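Local structure of RagB/SusD family nutrient uptake outer membrane protein (Bacteroides thetaiotaomicron, 7KV2) at residues Met222-Glu226 against Tyr403-Thr408. The protein is a SusD-family surface glycan-binding protein of the outer membrane that probably captures beta-glucans for nutrient uptake by this gut bacterium. Coordinates in Å, arbitrary orientation, origin at the centre of the assembly. Numbering follows the deposited sequence.
Sequences MLYAE and YRYSET. With NA (sodium ion), chain G; EDO (1,2-ethanediol), chain E.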
ATOM      1  N   MET A 222       9.330  -9.642   3.984  1.00 19.30           N
ATOM      2  CA  MET A 222       8.652  -8.397   4.421  1.00 19.13           C
ATOM      3  C   MET A 222       7.172  -8.676   4.733  1.00 18.64           C
ATOM      4  O   MET A 222       6.659  -8.102   5.695  1.00 20.63           O
ATOM      5  CB  MET A 222       8.797  -7.289   3.380  1.00 19.99           C
ATOM      6  CG  MET A 222      10.234  -6.755   3.268  1.00 20.42           C
ATOM      7  SD  MET A 222      10.870  -6.018   4.792  1.00 20.62           S
ATOM      8  CE  MET A 222      10.034  -4.418   4.732  1.00 19.12           C
ATOM      9  N   LEU A 223       6.482  -9.450   3.900  1.00 19.28           N
ATOM     10  CA  LEU A 223       5.068  -9.831   4.137  1.00 20.47           C
ATOM     11  C   LEU A 223       4.963 -10.647   5.448  1.00 21.89           C
ATOM     12  O   LEU A 223       4.040 -10.408   6.250  1.00 20.46           O
ATOM     13  CB  LEU A 223       4.570 -10.593   2.909  1.00 21.69           C
ATOM     14  CG  LEU A 223       3.127 -11.072   2.993  1.00 20.94           C
ATOM     15  CD1 LEU A 223       2.188  -9.924   3.279  1.00 23.10           C
ATOM     16  CD2 LEU A 223       2.727 -11.788   1.714  1.00 23.23           C
ATOM     17  N   TYR A 224       5.948 -11.497   5.710  1.00 24.35           N
ATOM     18  CA  TYR A 224       6.033 -12.313   6.955  1.00 23.60           C
ATOM     19  C   TYR A 224       6.131 -11.354   8.154  1.00 24.02           C
ATOM     20  O   TYR A 224       5.284 -11.394   9.079  1.00 22.04           O
ATOM     21  CB  TYR A 224       7.179 -13.317   6.821  1.00 26.45           C
ATOM     22  CG  TYR A 224       7.434 -14.139   8.062  1.00 25.98           C
ATOM     23  CD1 TYR A 224       8.142 -13.625   9.131  1.00 26.03           C
ATOM     24  CD2 TYR A 224       6.904 -15.415   8.185  1.00 27.05           C
ATOM     25  CE1 TYR A 224       8.401 -14.386  10.265  1.00 27.80           C
ATOM     26  CE2 TYR A 224       7.139 -16.180   9.323  1.00 30.08           C
ATOM     27  CZ  TYR A 224       7.892 -15.672  10.361  1.00 30.06           C
ATOM     28  OH  TYR A 224       8.100 -16.413  11.487  1.00 30.55           O
ATOM     29  N   ALA A 225       7.086 -10.413   8.119  1.00 23.71           N
ATOM     30  CA  ALA A 225       7.282  -9.437   9.217  1.00 24.22           C
ATOM     31  C   ALA A 225       6.002  -8.618   9.413  1.00 24.35           C
ATOM     32  O   ALA A 225       5.606  -8.351  10.596  1.00 22.97           O
ATOM     33  CB  ALA A 225       8.471  -8.544   8.923  1.00 27.48           C
ATOM     34  N   GLU A 226       5.380  -8.219   8.302  1.00 21.82           N
ATOM     35  CA  GLU A 226       4.143  -7.416   8.306  1.00 21.53           C
ATOM     36  C   GLU A 226       3.051  -8.141   9.103  1.00 23.32           C
ATOM     37  O   GLU A 226       2.491  -7.524  10.051  1.00 23.40           O
ATOM     38  CB  GLU A 226       3.637  -7.118   6.906  1.00 20.60           C
ATOM     39  CG  GLU A 226       2.340  -6.311   6.935  1.00 22.43           C
ATOM     40  CD  GLU A 226       1.853  -5.747   5.608  1.00 22.99           C
ATOM     41  OE1 GLU A 226       2.622  -5.729   4.599  1.00 23.55           O
ATOM     42  OE2 GLU A 226       0.695  -5.379   5.576  1.00 23.04           O
ATOM     43  N   TYR A 403       6.995  -2.360  -0.400  1.00 15.40           N
ATOM     44  CA  TYR A 403       8.076  -2.577   0.596  1.00 16.00           C
ATOM     45  C   TYR A 403       9.350  -1.867   0.148  1.00 15.68           C
ATOM     46  O   TYR A 403       9.848  -2.092  -1.006  1.00 15.68           O
ATOM     47  CB  TYR A 403       8.383  -4.055   0.811  1.00 16.20           C
ATOM     48  CG  TYR A 403       7.203  -4.809   1.325  1.00 16.33           C
ATOM     49  CD1 TYR A 403       6.557  -4.419   2.492  1.00 15.73           C
ATOM     50  CD2 TYR A 403       6.789  -5.980   0.701  1.00 17.67           C
ATOM     51  CE1 TYR A 403       5.464  -5.132   2.989  1.00 17.72           C
ATOM     52  CE2 TYR A 403       5.722  -6.702   1.210  1.00 17.21           C
ATOM     53  CZ  TYR A 403       5.078  -6.299   2.367  1.00 18.86           C
ATOM     54  OH  TYR A 403       3.976  -7.007   2.784  1.00 21.32           O
ATOM     55  N   ARG A 404       9.826  -0.995   1.038  1.00 14.96           N
ATOM     56  CA  ARG A 404      11.083  -0.238   0.841  1.00 15.72           C
ATOM     57  C   ARG A 404      12.042  -0.651   1.950  1.00 16.42           C
ATOM     58  O   ARG A 404      11.591  -0.980   3.050  1.00 16.87           O
ATOM     59  CB  ARG A 404      10.854   1.264   0.875  1.00 15.29           C
ATOM     60  CG  ARG A 404       9.853   1.720  -0.177  1.00 16.31           C
ATOM     61  CD  ARG A 404       9.835   3.211  -0.428  1.00 16.74           C
ATOM     62  NE  ARG A 404       9.217   4.051   0.604  1.00 15.74           N
ATOM     63  CZ  ARG A 404       9.871   4.797   1.499  1.00 15.04           C
ATOM     64  NH1 ARG A 404      11.202   4.786   1.579  1.00 14.61           N
ATOM     65  NH2 ARG A 404       9.187   5.574   2.318  1.00 14.97           N
ATOM     66  N   TYR A 405      13.327  -0.555   1.668  1.00 16.45           N
ATOM     67  CA  TYR A 405      14.372  -0.988   2.615  1.00 17.09           C
ATOM     68  C   TYR A 405      14.307  -0.181   3.912  1.00 17.14           C
ATOM     69  O   TYR A 405      14.699  -0.699   4.926  1.00 16.19           O
ATOM     70  CB  TYR A 405      15.731  -0.833   1.961  1.00 17.33           C
ATOM     71  CG  TYR A 405      16.909  -1.352   2.747  1.00 17.91           C
ATOM     72  CD1 TYR A 405      17.124  -2.702   2.915  1.00 20.42           C
ATOM     73  CD2 TYR A 405      17.876  -0.483   3.212  1.00 17.65           C
ATOM     74  CE1 TYR A 405      18.269  -3.173   3.554  1.00 22.79           C
ATOM     75  CE2 TYR A 405      19.011  -0.930   3.861  1.00 18.49           C
ATOM     76  CZ  TYR A 405      19.218  -2.276   4.027  1.00 22.48           C
ATOM     77  OH  TYR A 405      20.376  -2.684   4.628  1.00 24.24           O
ATOM     78  N   SER A 406      13.866   1.076   3.914  1.00 18.07           N
ATOM     79  CA  SER A 406      13.720   1.813   5.197  1.00 17.87           C
ATOM     80  C   SER A 406      12.742   1.060   6.127  1.00 18.39           C
ATOM     81  O   SER A 406      12.913   1.102   7.358  1.00 16.72           O
ATOM     82  CB  SER A 406      13.319   3.229   4.949  1.00 18.60           C
ATOM     83  OG  SER A 406      12.059   3.278   4.327  1.00 16.71           O
ATOM     84  N   GLU A 407      11.771   0.335   5.567  1.00 16.08           N
ATOM     85  CA  GLU A 407      10.852  -0.477   6.368  1.00 17.23           C
ATOM     86  C   GLU A 407      11.578  -1.690   6.939  1.00 17.58           C
ATOM     87  O   GLU A 407      11.283  -2.062   8.114  1.00 16.13           O
ATOM     88  CB  GLU A 407       9.640  -0.918   5.564  1.00 17.67           C
ATOM     89  CG  GLU A 407       8.568  -1.433   6.488  1.00 20.09           C
ATOM     90  CD  GLU A 407       7.197  -1.709   5.919  1.00 22.98           C
ATOM     91  OE1 GLU A 407       7.002  -1.598   4.682  1.00 20.22           O
ATOM     92  OE2 GLU A 407       6.308  -2.089   6.769  1.00 25.49           O
ATOM     93  N   THR A 408      12.471  -2.295   6.155  1.00 16.97           N
ATOM     94  CA  THR A 408      13.329  -3.382   6.662  1.00 18.52           C
ATOM     95  C   THR A 408      14.095  -2.888   7.905  1.00 18.07           C
ATOM     96  O   THR A 408      14.115  -3.584   8.907  1.00 20.71           O
ATOM     97  CB  THR A 408      14.314  -3.837   5.581  1.00 19.57           C
ATOM     98  OG1 THR A 408      13.628  -4.132   4.371  1.00 18.17           O
ATOM     99  CG2 THR A 408      15.074  -5.063   6.023  1.00 19.71           C
TER
HETATM  100 NA    NA G 606      21.639  -4.221   2.648  1.00 31.31          NA
HETATM  101  C1  EDO E 604      -1.708  -4.225   3.498  1.00 58.54           C
HETATM  102  O1  EDO E 604      -2.635  -3.176   3.722  1.00 56.68           O
HETATM  103  C2  EDO E 604      -0.371  -3.792   3.016  1.00 59.15           C
HETATM  104  O2  EDO E 604       0.504  -4.817   2.516  1.00 57.91           O
HETATM  105  O   HOH W   1       7.146  -5.475   6.628  1.00 18.76           O
HETATM  106  O   HOH W   2      23.576  -3.085   2.626  1.00 34.50           O
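Residues 222-226 are one turn of helix 217-231, closed by the bond from E226 N to M222 O (2.9 Å). Against it comes a strand-to-helix junction: Y403 and R404 end strand 400-404, which pairs antiparallel with strand 273-277, and the chain turns into helix 405-417, where E407 N bonds back to R404 O (2.8 Å). The backbones stay apart, 7.0 Å between the CA atoms of M222 and Y403, so side chains make most of the join.

M222 and Y403 dominate. M222 CB packs on one face of the Y403 ring, 3.5 Å from its centroid and 10° off the normal, a CH-pi contact. With all three chi angles in m, the methionine folds across to the new helix: CE reaches E407 CB (3.6 Å) and SD comes 3.4 Å from T408 OG1. Y403 passes alongside L223, its OH 3.3 Å from L223 CA and 3.5 Å from L223 CD1, and donates from OH to E226 OE1 at 2.6 Å. E226 OE2 is held by K160 and N156, while an ethanediol, probably from the crystallisation liquor, donates to OE1. Water 1 donates to M222 O (2.8 Å) and weakly to E407 OE2, a carboxylate also paired with R453 and K462.

Y405 turns the other way, its OH binding sodium with I248, S250 and Y253. Helices 217-231 and 237-249 are consistent with the TPR-type helices of SusD proteins, and the contact sets the C-terminal strand-helix junction against the first: a buried methionine-tyrosine centre, and at the partly exposed E226 end a short hydrogen bond to a carboxylate charge-paired with lysine.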